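Beta-hydroxyacid dehydrogenase, 3-hydroxyisobutyrate dehydrogenase (Saccharomonospora xinjiangensis XJ-54, PDB 6GRL) is an S-selective imine reductase that works in reductive amination and probably uses NADP(H) as its cofactor. Local coordinates at residues A[23-28]-A[44-49]; A[78-83]-A[102-107]; A[116-121]-A[176-181]; A[131-136]-A[180-185]. One frame throughout, in Å; residues are numbered along the deposited sequence.

From the N terminus, contact 1 closes the first loop, pairing strand 23-26 with strand 46-49 across helix 30-41. Contact 2 follows in series and does the same for strands 79-82 and 105-108 across helix 87-95. The two are joined directly, since strands 23-26 and 79-82 are neighbours in the sheet. Contacts 3 and 4 close longer loops that open at 116-121 and at 131-136 and end on the same stretch, sharing G180 and L181. Strand 130-137 lies beside strand 105-108, so contact 4 also meets contact 2, and contacts 3 and 4 tie the Rossmann-type domain to the start of helix 181-209.

Contact 1. Residues A[23-28]-A[44-49]; sequences VTVLGL and HRTTVW
L28 fits against V48 across residues 23-28 and 44-49: the leucine crosses the valine at about a right angle and sets CD1 3.8 Å from V48 CB and almost as near V48 CG2. With CG1 anti to the carbonyl carbon (chi1 -61°), V48 CG2 falls between the backbone N and the carbonyl carbon, and CB and CG2 face that methyl. On the same face V25 sits beside V48, and CG2 of V23, in one of its two conformers, touches the H44 imidazole obliquely; H44 NE2 bonds to E168 and ND1 to the carbonyl of D21. Helix 30-41 covers this face through F39, V40 and A36.

The other face is formed by T24, T47, L26 and W49. T24 and T47 lie side by side, OG1 of T24 being 3.9 Å from CB of T47, while the T24 hydroxyl bonds to S77 and to the carbonyl of A73. L26 brings CD2 to the base of the W49 side chain, 3.9 Å from W49 CB, and A73 of helix 70-74 packs against both residues.

Between the faces runs a parallel ladder of five backbone hydrogen bonds, from V23 N to R45 O through to G27 N to W49 O (2.9 Å); the strand axes are 4.7 Å apart and inclined by 16°. At G27 the backbone angles would press a CB against the preceding carbonyl O. This glycine follows directly on strand 23-26 and begins a probable GxGxxG sequence, and strand, helix 30-41 and strand form the beta-alpha-beta crossover of a Rossmann fold.

Contact 2. Residues A[78-83]-A[102-107]; sequences RFVVVC and AGKVLV
R78 carries CG anti to its backbone N (chi1 171°) and runs extended to NE, which lays the guanidinium beside G103 and V105. NE bonds to G103 O at 2.9 Å, a bent bond (132° at the hydrogen) whose acceptor is tilted from the guanidinium plane. V105 CG2 sits over one face of the same group. F79 also has CG anti to its N (chi1 -165°), and this swings the ring across the neighbouring strand: CZ comes within 3.5 Å of V107 CG2, and CE1 within 4.0 Å of V105 CG1. H162 and I165 of helix 156-166 pack against the phenylalanine. On the other face V80 and L106 point the same way, with V80 CB 3.8 Å from L106 CD2.

The backbones are joined by V105 N to R78 O, V80 N to V105 O, V107 N to V80 O and V82 N to V107 O, all nearly straight; the strands run parallel, axes 4.7 Å apart. K104 NZ bonds to the carbonyls of V74 and S77. With helix 87-95 between them, the two strands make a beta-alpha-beta unit in the parallel part of the sheet of a Rossmann-type domain.

Contact 3. Residues A[116-121]-A[176-181]; sequences QARSNE and GEDAGL
R118 grips D178 side-on, with one nitrogen to each carboxylate oxygen. NE meets OD1 of D178 at 2.7 Å on its syn lone pair and almost in the guanidinium plane, while NH2 of R118 reaches OD2 of D178 at 2.9 Å; the two flat groups lie within 27° of coplanar. CA of G180 lies over one face of the guanidinium. Replacing R118 by an alanine would probably leave the D178 carboxylate without its charged mate and freer to turn.

D178 OD1 has a second donor, the backbone N of G180 at 3.1 Å, which approaches from above the carboxylate plane. This is a capping bond: D178 to L181 form a type I turn leading into helix 181-209, so the salt bridge fastens helix 114-126 of the Rossmann-type domain to the entrance of the long helix. The positive charge of R118 would be expected to stabilise the ionised form of D178.

Next to this pair, A179 fits against the helix. Its CB lies 3.7 Å from E121 CD, and A117 CB meets A179 O at 3.5 Å. E121 runs extended past A179, and a water bridges the two residues, donating to E121 OE1 (2.7 Å) and accepting from A179 N. Farther out, S153 OG bonds to A179 O, E177 pairs with R156, and D133 touches A117 from strand 130-137.

Contact 4. Residues A[131-136]-A[180-185]; sequences YLDGKI and GLAAVE
K135 of strand 130-137 lies against A182 and A183 in the first turn of helix 181-209, where the strand of the Rossmann-type domain meets the start of the long helix that leads into the C-terminal domain. The strand and helix segments run nearly parallel, 16° apart, with axes 7.4 Å from each other. From CB, 4.1 Å from A182 O, the lysine turns to CG, which is 3.5 Å from the same oxygen and borders the methyl of A182. The chain bends at chi2 (-69°) and again at chi4, carrying CE past A183, 4.1 Å from its CB, and turning NZ back toward its own strand. There NZ makes a salt bridge to D133 OD1 at 2.7 Å and bonds to the carbonyls of G134 and T110. An alanine in place of K135 would probably leave the D133 carboxylate without its charged partner and open a gap beside A182 and A183. D133 is held from its other oxygen, Y131 OH donating to the anti lone pair of OD2. The A182 methyl packs on the D133 carbonyl, and a water donates to D133 OD1 while accepting from A183 N at 2.8 Å.

Contact 1. Residues A[23-28]-A[44-49]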
# COMPACT_ATOMS: atom_id res chain seq x y z
N VAL A 23 -20.37 14.75 -2.96
CA VAL A 23 -19.07 14.18 -3.30
C VAL A 23 -18.94 14.13 -4.82
O VAL A 23 -19.90 13.81 -5.53
CB VAL A 23 -18.90 12.76 -2.70
CG1 VAL A 23 -17.58 12.15 -3.14
CG2 VAL A 23 -18.99 12.81 -1.18
N THR A 24 -17.75 14.46 -5.31
CA THR A 24 -17.41 14.32 -6.72
C THR A 24 -16.37 13.21 -6.86
O THR A 24 -15.39 13.18 -6.10
CB THR A 24 -16.87 15.62 -7.30
OG1 THR A 24 -17.94 16.57 -7.41
CG2 THR A 24 -16.26 15.40 -8.68
N VAL A 25 -16.58 12.30 -7.81
CA VAL A 25 -15.63 11.23 -8.11
C VAL A 25 -15.14 11.43 -9.53
O VAL A 25 -15.93 11.42 -10.48
CB VAL A 25 -16.26 9.84 -7.93
CG1 VAL A 25 -15.24 8.76 -8.29
CG2 VAL A 25 -16.75 9.65 -6.51
N LEU A 26 -13.83 11.61 -9.68
CA LEU A 26 -13.19 11.71 -10.99
C LEU A 26 -12.53 10.37 -11.31
O LEU A 26 -11.57 9.97 -10.65
CB LEU A 26 -12.15 12.83 -11.01
CG LEU A 26 -12.64 14.24 -10.67
CD1 LEU A 26 -11.48 15.22 -10.72
CD2 LEU A 26 -13.74 14.66 -11.63
N GLY A 27 -13.05 9.69 -12.32
CA GLY A 27 -12.52 8.40 -12.72
C GLY A 27 -13.47 7.27 -12.43
O GLY A 27 -13.81 7.02 -11.26
N LEU A 28 -13.91 6.57 -13.47
CA LEU A 28 -14.89 5.50 -13.32
C LEU A 28 -14.37 4.19 -13.89
O LEU A 28 -15.09 3.45 -14.57
CB LEU A 28 -16.22 5.89 -13.97
CG LEU A 28 -16.97 7.00 -13.23
CD1 LEU A 28 -18.29 7.29 -13.93
CD2 LEU A 28 -17.20 6.64 -11.77
N HIS A 44 -24.98 10.17 -0.42
CA HIS A 44 -24.29 11.36 -0.88
C HIS A 44 -24.79 11.77 -2.26
O HIS A 44 -24.98 10.94 -3.15
CB HIS A 44 -22.78 11.11 -0.96
CG HIS A 44 -22.15 10.76 0.35
ND1 HIS A 44 -21.66 11.72 1.21
CD2 HIS A 44 -21.90 9.57 0.93
CE1 HIS A 44 -21.15 11.13 2.27
NE2 HIS A 44 -21.29 9.82 2.13
N ARG A 45 -25.02 13.07 -2.43
CA ARG A 45 -25.25 13.63 -3.75
C ARG A 45 -23.95 13.51 -4.53
O ARG A 45 -23.05 14.34 -4.39
CB ARG A 45 -25.72 15.08 -3.66
CG ARG A 45 -25.92 15.75 -5.01
CD ARG A 45 -26.53 17.14 -4.86
NE ARG A 45 -25.57 18.11 -4.33
CZ ARG A 45 -24.68 18.76 -5.07
NH1 ARG A 45 -24.61 18.54 -6.38
NH2 ARG A 45 -23.85 19.62 -4.50
N THR A 46 -23.85 12.47 -5.35
CA THR A 46 -22.60 12.10 -5.99
C THR A 46 -22.58 12.53 -7.45
O THR A 46 -23.50 12.21 -8.21
CB THR A 46 -22.38 10.59 -5.88
OG1 THR A 46 -22.50 10.19 -4.51
CG2 THR A 46 -21.01 10.20 -6.41
N THR A 47 -21.54 13.26 -7.83
CA THR A 47 -21.31 13.69 -9.20
C THR A 47 -20.09 12.96 -9.74
O THR A 47 -19.03 12.96 -9.10
CB THR A 47 -21.13 15.20 -9.29
OG1 THR A 47 -22.28 15.85 -8.74
CG2 THR A 47 -20.94 15.64 -10.74
N VAL A 48 -20.23 12.34 -10.91
CA VAL A 48 -19.17 11.51 -11.46
C VAL A 48 -18.74 12.06 -12.81
O VAL A 48 -19.50 12.72 -13.53
CB VAL A 48 -19.62 10.03 -11.60
CG1 VAL A 48 -19.96 9.45 -10.23
CG2 VAL A 48 -20.79 9.90 -12.56
N TRP A 49 -17.48 11.78 -13.15
CA TRP A 49 -16.91 12.11 -14.45
C TRP A 49 -15.94 11.01 -14.85
O TRP A 49 -15.26 10.42 -14.00
CB TRP A 49 -16.19 13.46 -14.44
CG TRP A 49 -15.48 13.76 -15.73
CD1 TRP A 49 -15.99 14.43 -16.81
CD2 TRP A 49 -14.15 13.39 -16.09
NE1 TRP A 49 -15.06 14.50 -17.81
CE2 TRP A 49 -13.91 13.87 -17.39
CE3 TRP A 49 -13.12 12.70 -15.43
CZ2 TRP A 49 -12.70 13.68 -18.06
CZ3 TRP A 49 -11.92 12.51 -16.10
CH2 TRP A 49 -11.72 13.00 -17.39

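Contact 2. Residues A[78-83]-A[102-107]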
# COMPACT_ATOMS: atom_id res chain seq x y z
N ARG A 78 -17.74 20.17 -2.61
CA ARG A 78 -16.51 20.58 -1.93
C ARG A 78 -15.54 19.42 -1.78
O ARG A 78 -14.32 19.63 -1.75
CB ARG A 78 -16.85 21.15 -0.55
CG ARG A 78 -15.65 21.42 0.34
CD ARG A 78 -16.06 21.97 1.70
NE ARG A 78 -14.90 22.39 2.48
CZ ARG A 78 -14.40 21.70 3.50
NH1 ARG A 78 -14.94 20.55 3.87
NH2 ARG A 78 -13.34 22.17 4.16
N PHE A 79 -16.06 18.19 -1.72
CA PHE A 79 -15.27 16.98 -1.50
C PHE A 79 -15.05 16.30 -2.85
O PHE A 79 -16.01 15.83 -3.47
CB PHE A 79 -16.00 16.07 -0.52
CG PHE A 79 -15.15 14.98 0.07
CD1 PHE A 79 -14.22 15.26 1.06
CD2 PHE A 79 -15.30 13.67 -0.35
CE1 PHE A 79 -13.45 14.26 1.61
CE2 PHE A 79 -14.53 12.66 0.19
CZ PHE A 79 -13.60 12.95 1.17
N VAL A 80 -13.80 16.24 -3.29
CA VAL A 80 -13.45 15.70 -4.61
C VAL A 80 -12.53 14.51 -4.42
O VAL A 80 -11.44 14.64 -3.84
CB VAL A 80 -12.79 16.76 -5.51
CG1 VAL A 80 -12.42 16.16 -6.86
CG2 VAL A 80 -13.70 17.96 -5.68
N VAL A 81 -12.96 13.35 -4.91
CA VAL A 81 -12.19 12.11 -4.82
C VAL A 81 -11.66 11.77 -6.21
O VAL A 81 -12.44 11.72 -7.18
CB VAL A 81 -13.04 10.96 -4.26
CG1 VAL A 81 -12.22 9.68 -4.16
CG2 VAL A 81 -13.62 11.34 -2.91
N VAL A 82 -10.36 11.54 -6.31
CA VAL A 82 -9.69 11.26 -7.58
C VAL A 82 -9.26 9.79 -7.58
O VAL A 82 -8.45 9.38 -6.75
CB VAL A 82 -8.48 12.18 -7.79
CG1 VAL A 82 -7.90 11.99 -9.19
CG2 VAL A 82 -8.87 13.63 -7.56
N CYS A 83 -9.82 9.01 -8.52
CA CYS A 83 -9.48 7.59 -8.66
C CYS A 83 -9.30 7.30 -10.15
O CYS A 83 -10.22 6.84 -10.83
CB CYS A 83 -10.55 6.71 -8.03
SG CYS A 83 -10.03 5.00 -7.77
N ALA A 102 -10.54 26.57 -4.39
CA ALA A 102 -10.35 27.13 -3.06
C ALA A 102 -11.44 26.64 -2.11
O ALA A 102 -12.62 26.65 -2.45
CB ALA A 102 -10.35 28.66 -3.12
N GLY A 103 -11.02 26.22 -0.92
CA GLY A 103 -11.95 25.71 0.07
C GLY A 103 -12.38 24.28 -0.13
O GLY A 103 -13.15 23.76 0.68
N LYS A 104 -11.91 23.62 -1.19
CA LYS A 104 -12.27 22.23 -1.44
C LYS A 104 -11.29 21.29 -0.74
O LYS A 104 -10.23 21.69 -0.25
CB LYS A 104 -12.31 21.95 -2.94
CG LYS A 104 -13.39 22.71 -3.69
CD LYS A 104 -13.48 22.25 -5.14
CE LYS A 104 -14.39 23.15 -5.97
NZ LYS A 104 -15.83 23.01 -5.60
N VAL A 105 -11.67 20.02 -0.70
CA VAL A 105 -10.83 18.95 -0.16
C VAL A 105 -10.64 17.94 -1.27
O VAL A 105 -11.61 17.38 -1.78
CB VAL A 105 -11.47 18.30 1.08
CG1 VAL A 105 -10.64 17.10 1.53
CG2 VAL A 105 -11.62 19.31 2.21
N LEU A 106 -9.38 17.72 -1.66
CA LEU A 106 -9.05 16.78 -2.72
C LEU A 106 -8.48 15.51 -2.09
O LEU A 106 -7.47 15.56 -1.38
CB LEU A 106 -8.04 17.38 -3.70
CG LEU A 106 -8.33 18.78 -4.25
CD1 LEU A 106 -7.28 19.17 -5.28
CD2 LEU A 106 -9.73 18.85 -4.84
N VAL A 107 -9.14 14.38 -2.34
CA VAL A 107 -8.71 13.09 -1.83
C VAL A 107 -8.28 12.25 -3.02
O VAL A 107 -9.11 11.79 -3.81
CB VAL A 107 -9.82 12.39 -1.03
CG1 VAL A 107 -9.34 11.04 -0.51
CG2 VAL A 107 -10.27 13.27 0.12

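Contact 3. Residues A[116-121]-A[176-181]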
# COMPACT_ATOMS: atom_id res chain seq x y z
N GLN A 116 5.23 12.09 -5.98
CA GLN A 116 4.07 12.60 -6.70
C GLN A 116 2.98 13.05 -5.73
O GLN A 116 2.33 14.08 -5.96
CB GLN A 116 3.54 11.53 -7.65
CG GLN A 116 4.36 11.39 -8.93
CD GLN A 116 4.21 10.04 -9.59
OE1 GLN A 116 3.68 9.10 -9.00
NE2 GLN A 116 4.68 9.94 -10.83
N ALA A 117 2.77 12.31 -4.64
CA ALA A 117 1.79 12.72 -3.65
C ALA A 117 2.17 14.05 -3.01
O ALA A 117 1.31 14.90 -2.77
CB ALA A 117 1.63 11.63 -2.58
N ARG A 118 3.46 14.24 -2.73
CA ARG A 118 3.92 15.50 -2.16
C ARG A 118 3.75 16.64 -3.16
O ARG A 118 3.40 17.76 -2.78
CB ARG A 118 5.37 15.37 -1.71
CG ARG A 118 5.58 14.31 -0.63
CD ARG A 118 7.03 14.18 -0.20
NE ARG A 118 7.19 13.12 0.79
CZ ARG A 118 7.93 12.03 0.63
NH1 ARG A 118 8.61 11.85 -0.50
NH2 ARG A 118 8.00 11.13 1.59
N SER A 119 4.00 16.37 -4.44
CA SER A 119 3.78 17.38 -5.46
C SER A 119 2.30 17.73 -5.59
O SER A 119 1.94 18.90 -5.76
CB SER A 119 4.34 16.91 -6.81
OG SER A 119 3.96 17.80 -7.85
N ASN A 120 1.43 16.72 -5.51
CA ASN A 120 -0.01 16.97 -5.58
C ASN A 120 -0.47 17.86 -4.43
O ASN A 120 -1.33 18.73 -4.62
CB ASN A 120 -0.78 15.65 -5.55
CG ASN A 120 -0.54 14.80 -6.78
OD1 ASN A 120 -0.11 15.29 -7.82
ND2 ASN A 120 -0.83 13.51 -6.67
N GLU A 121 0.08 17.65 -3.24
CA GLU A 121 -0.28 18.48 -2.09
C GLU A 121 0.08 19.94 -2.33
O GLU A 121 -0.70 20.84 -2.02
CB GLU A 121 0.40 17.96 -0.83
CG GLU A 121 -0.24 18.47 0.45
CD GLU A 121 0.65 18.27 1.67
OE1 GLU A 121 1.89 18.35 1.53
OE2 GLU A 121 0.10 18.02 2.76
N GLY A 176 0.40 10.11 8.81
CA GLY A 176 1.16 11.28 9.21
C GLY A 176 0.92 12.45 8.28
O GLY A 176 0.18 12.36 7.30
N GLU A 177 1.58 13.56 8.62
CA GLU A 177 1.39 14.81 7.89
C GLU A 177 2.07 14.78 6.52
O GLU A 177 1.56 15.39 5.57
CB GLU A 177 1.93 15.98 8.71
CG GLU A 177 1.28 16.13 10.07
CD GLU A 177 0.07 17.04 10.04
OE1 GLU A 177 -0.20 17.64 8.98
OE2 GLU A 177 -0.61 17.16 11.08
N ASP A 178 3.21 14.11 6.41
CA ASP A 178 3.89 13.97 5.13
C ASP A 178 2.96 13.33 4.11
O ASP A 178 2.56 12.17 4.27
CB ASP A 178 5.16 13.14 5.31
CG ASP A 178 5.97 12.97 4.03
OD1 ASP A 178 5.57 13.52 2.97
OD2 ASP A 178 7.01 12.29 4.08
N ALA A 179 2.61 14.08 3.07
CA ALA A 179 1.62 13.62 2.11
C ALA A 179 2.04 12.34 1.40
O ALA A 179 1.17 11.62 0.90
CB ALA A 179 1.34 14.71 1.08
N GLY A 180 3.33 12.04 1.35
CA GLY A 180 3.80 10.84 0.69
C GLY A 180 3.82 9.58 1.52
O GLY A 180 4.21 8.53 1.01
N LEU A 181 3.40 9.64 2.79
CA LEU A 181 3.55 8.49 3.67
C LEU A 181 2.64 7.33 3.28
O LEU A 181 3.03 6.17 3.45
CB LEU A 181 3.29 8.90 5.12
CG LEU A 181 4.42 9.67 5.80
CD1 LEU A 181 4.01 10.14 7.19
CD2 LEU A 181 5.68 8.83 5.85
O HOH W 1 3.68 16.88 2.82

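Contact 4. Residues A[131-136]-A[180-185]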
# COMPACT_ATOMS: atom_id res chain seq x y z
N TYR A 131 -5.53 18.63 0.88
CA TYR A 131 -5.16 17.45 0.12
C TYR A 131 -4.92 16.27 1.04
O TYR A 131 -4.21 16.39 2.04
CB TYR A 131 -3.91 17.71 -0.73
CG TYR A 131 -3.48 16.52 -1.56
CD1 TYR A 131 -4.10 16.22 -2.76
CD2 TYR A 131 -2.45 15.69 -1.13
CE1 TYR A 131 -3.72 15.14 -3.52
CE2 TYR A 131 -2.05 14.60 -1.88
CZ TYR A 131 -2.69 14.33 -3.07
OH TYR A 131 -2.30 13.25 -3.83
N LEU A 132 -5.53 15.13 0.70
CA LEU A 132 -5.25 13.86 1.35
C LEU A 132 -4.87 12.85 0.28
O LEU A 132 -5.54 12.76 -0.75
CB LEU A 132 -6.45 13.36 2.15
CG LEU A 132 -6.80 14.11 3.44
CD1 LEU A 132 -8.15 13.65 3.96
CD2 LEU A 132 -5.72 13.91 4.49
N ASP A 133 -3.80 12.11 0.52
CA ASP A 133 -3.39 11.03 -0.37
C ASP A 133 -3.79 9.70 0.26
O ASP A 133 -3.51 9.45 1.43
CB ASP A 133 -1.89 11.06 -0.63
CG ASP A 133 -1.51 10.31 -1.89
OD1 ASP A 133 -1.01 9.17 -1.78
OD2 ASP A 133 -1.73 10.86 -2.99
N GLY A 134 -4.46 8.87 -0.53
CA GLY A 134 -4.91 7.58 -0.05
C GLY A 134 -4.46 6.46 -0.96
O GLY A 134 -4.31 6.63 -2.17
N LYS A 135 -4.25 5.29 -0.35
CA LYS A 135 -3.89 4.08 -1.07
C LYS A 135 -4.78 2.94 -0.61
O LYS A 135 -4.98 2.76 0.60
CB LYS A 135 -2.41 3.73 -0.87
CG LYS A 135 -1.46 4.79 -1.42
CD LYS A 135 -1.49 4.82 -2.94
CE LYS A 135 -0.75 6.03 -3.50
NZ LYS A 135 -1.61 7.25 -3.53
N ILE A 136 -5.31 2.18 -1.56
CA ILE A 136 -6.34 1.18 -1.30
C ILE A 136 -5.72 -0.21 -1.33
O ILE A 136 -4.98 -0.56 -2.26
CB ILE A 136 -7.49 1.28 -2.32
CG1 ILE A 136 -8.13 2.67 -2.25
CG2 ILE A 136 -8.52 0.19 -2.08
CD1 ILE A 136 -9.07 2.96 -3.40
N GLY A 180 3.33 12.04 1.35
CA GLY A 180 3.80 10.84 0.69
C GLY A 180 3.82 9.58 1.52
O GLY A 180 4.21 8.53 1.01
N LEU A 181 3.40 9.64 2.79
CA LEU A 181 3.55 8.49 3.67
C LEU A 181 2.64 7.33 3.28
O LEU A 181 3.03 6.17 3.45
CB LEU A 181 3.29 8.90 5.12
CG LEU A 181 4.42 9.67 5.80
CD1 LEU A 181 4.01 10.14 7.19
CD2 LEU A 181 5.68 8.83 5.85
N ALA A 182 1.44 7.61 2.78
CA ALA A 182 0.57 6.53 2.34
C ALA A 182 1.17 5.79 1.15
O ALA A 182 1.07 4.56 1.05
CB ALA A 182 -0.82 7.07 1.99
N ALA A 183 1.82 6.53 0.24
CA ALA A 183 2.50 5.90 -0.88
C ALA A 183 3.71 5.10 -0.41
O ALA A 183 4.01 4.04 -0.96
CB ALA A 183 2.92 6.96 -1.90
N VAL A 184 4.42 5.60 0.61
CA VAL A 184 5.53 4.84 1.19
C VAL A 184 5.02 3.53 1.77
O VAL A 184 5.59 2.46 1.53
CB VAL A 184 6.25 5.68 2.26
CG1 VAL A 184 7.28 4.82 3.00
CG2 VAL A 184 6.92 6.88 1.63
N GLU A 185 3.93 3.60 2.54
CA GLU A 185 3.36 2.40 3.14
C GLU A 185 2.97 1.38 2.08
O GLU A 185 3.27 0.19 2.21
CB GLU A 185 2.15 2.78 4.00
CG GLU A 185 1.53 1.63 4.77
CD GLU A 185 2.29 1.31 6.05
OE1 GLU A 185 3.03 2.19 6.53
OE2 GLU A 185 2.13 0.19 6.57
O HOH W 2 1.06 9.15 -0.24